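Local coordinates for Non-structural protein 9 (Avian infectious bronchitis virus, PDB 5C94) that probably binds single-stranded RNA as a homodimer within the coronavirus replication and transcription machinery, at residues 44-49 and 103-108. Numbering follows the deposited sequence. Where two conformers were deposited one is given.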
loop_
_atom_site.group_PDB
_atom_site.type_symbol
_atom_site.label_atom_id
_atom_site.label_comp_id
_atom_site.label_asym_id
_atom_site.label_seq_id
_atom_site.Cartn_x
_atom_site.Cartn_y
_atom_site.Cartn_z
ATOM N N VAL A 44 10.942 8.611 -3.821
ATOM C CA VAL A 44 10.191 8.394 -5.053
ATOM C C VAL A 44 8.768 8.947 -4.881
ATOM O O VAL A 44 8.009 8.464 -4.039
ATOM C CB VAL A 44 10.176 6.899 -5.426
ATOM C CG1 VAL A 44 9.225 6.606 -6.613
ATOM C CG2 VAL A 44 11.613 6.416 -5.729
ATOM N N VAL A 45 8.423 9.993 -5.634
ATOM C CA VAL A 45 7.079 10.552 -5.553
ATOM C C VAL A 45 6.110 9.648 -6.327
ATOM O O VAL A 45 6.363 9.277 -7.477
ATOM C CB VAL A 45 7.025 12.008 -6.088
ATOM C CG1 VAL A 45 5.679 12.628 -5.813
ATOM C CG2 VAL A 45 8.066 12.847 -5.398
ATOM N N ALA A 46 5.005 9.296 -5.673
ATOM C CA ALA A 46 4.078 8.281 -6.166
ATOM C C ALA A 46 2.712 8.835 -6.592
ATOM O O ALA A 46 2.061 8.319 -7.515
ATOM C CB ALA A 46 3.882 7.230 -5.086
ATOM N N ALA A 47 2.263 9.873 -5.896
ATOM C CA ALA A 47 0.907 10.354 -6.076
ATOM C C ALA A 47 0.753 11.765 -5.552
ATOM O O ALA A 47 1.544 12.209 -4.720
ATOM C CB ALA A 47 -0.074 9.434 -5.378
ATOM N N ILE A 48 -0.254 12.480 -6.049
ATOM C CA ILE A 48 -0.639 13.738 -5.416
ATOM C C ILE A 48 -2.133 13.705 -5.121
ATOM O O ILE A 48 -2.874 12.959 -5.767
ATOM C CB ILE A 48 -0.293 14.981 -6.281
ATOM C CG1 ILE A 48 -1.265 15.114 -7.447
ATOM C CG2 ILE A 48 1.178 14.952 -6.758
ATOM C CD1 ILE A 48 -1.489 16.545 -7.868
ATOM N N THR A 49 -2.561 14.460 -4.111
ATOM C CA THR A 49 -3.988 14.652 -3.862
ATOM C C THR A 49 -4.399 16.121 -3.965
ATOM O O THR A 49 -3.599 17.036 -3.718
ATOM C CB THR A 49 -4.421 14.117 -2.477
ATOM O OG1 THR A 49 -3.625 14.715 -1.445
ATOM C CG2 THR A 49 -4.288 12.607 -2.431
ATOM N N GLY A 103 0.139 0.839 -4.470
ATOM C CA GLY A 103 -0.548 0.185 -3.377
ATOM C C GLY A 103 -0.152 0.787 -2.043
ATOM O O GLY A 103 -1.004 0.955 -1.155
ATOM N N MET A 104 1.123 1.128 -1.899
ATOM C CA MET A 104 1.595 1.695 -0.649
ATOM C C MET A 104 0.870 2.985 -0.293
ATOM O O MET A 104 0.510 3.192 0.862
ATOM C CB MET A 104 3.092 1.931 -0.714
ATOM C CG MET A 104 3.875 0.653 -0.598
ATOM S SD MET A 104 5.583 1.018 -0.231
ATOM C CE MET A 104 5.385 2.315 0.984
ATOM N N VAL A 105 0.648 3.840 -1.288
ATOM C CA VAL A 105 -0.146 5.043 -1.087
ATOM C C VAL A 105 -1.576 4.682 -0.681
ATOM O O VAL A 105 -2.130 5.278 0.247
ATOM C CB VAL A 105 -0.200 5.922 -2.356
ATOM C CG1 VAL A 105 -1.133 7.120 -2.134
ATOM C CG2 VAL A 105 1.185 6.403 -2.743
ATOM N N LEU A 106 -2.174 3.714 -1.372
ATOM C CA LEU A 106 -3.556 3.333 -1.076
ATOM C C LEU A 106 -3.645 2.777 0.336
ATOM O O LEU A 106 -4.591 3.069 1.073
ATOM C CB LEU A 106 -4.090 2.306 -2.083
ATOM C CG LEU A 106 -4.298 2.792 -3.519
ATOM C CD1 LEU A 106 -4.739 1.640 -4.412
ATOM C CD2 LEU A 106 -5.305 3.938 -3.586
ATOM N N GLY A 107 -2.654 1.970 0.702
ATOM C CA GLY A 107 -2.591 1.407 2.032
ATOM C C GLY A 107 -2.472 2.499 3.080
ATOM O O GLY A 107 -3.118 2.422 4.122
ATOM N N ALA A 108 -1.659 3.519 2.804
ATOM C CA ALA A 108 -1.380 4.564 3.793
ATOM C C ALA A 108 -2.611 5.411 4.083
ATOM O O ALA A 108 -2.764 5.928 5.187
ATOM C CB ALA A 108 -0.239 5.458 3.334
#
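Val105 sets its forked side chain against two adjacent methyl groups of strand 42-50, each branch taking one of them. CG2 meets Ala46 CB at 3.7 Å, while CG1 meets Ala47 CB at a looser 4.1 Å. The torsion explains this division of labour: with CG1 anti to the backbone N (chi1 176°) and CG2 anti to the carbonyl carbon, both methyls point toward the strand, each facing one alanine CB. All three side chains are buried, and the contact between the segments is purely apolar.

In a regular strand, neighbouring side chains point to alternate faces, and a helix would meet only every second one. Here Ala46 and Ala47 both turn toward the helix because the strand carries a classic beta bulge, in which the two residues together face Tyr35 of strand 30-39. Ala46 has the irregular backbone, its psi of -34° interrupting the extended course, and alternation resumes at Ile48, which points away from the helix and packs on Cys19 and Ala21 of strand 12-22. Neither alanine has anything beyond CB, which is consistent with the close approach, Ala46 CA and Val105 CA being 7.4 Å apart. On the strand side, Leu91 and Phe93 of strand 85-93 also pack against Ala47.

The residues on either side of Val105 in sequence face other surfaces: Met104, in one of its two conformers, and Leu106 pack against the second subunit. Gly103 and Gly107 have the GxxxG spacing through which, as in other coronavirus nsp9 proteins, the helices of two subunits probably pair. Val105, by contrast, faces inward and joins the C-terminal helix to the beta-barrel-like core, an architecture characteristic of the coronavirus nsp9 fold.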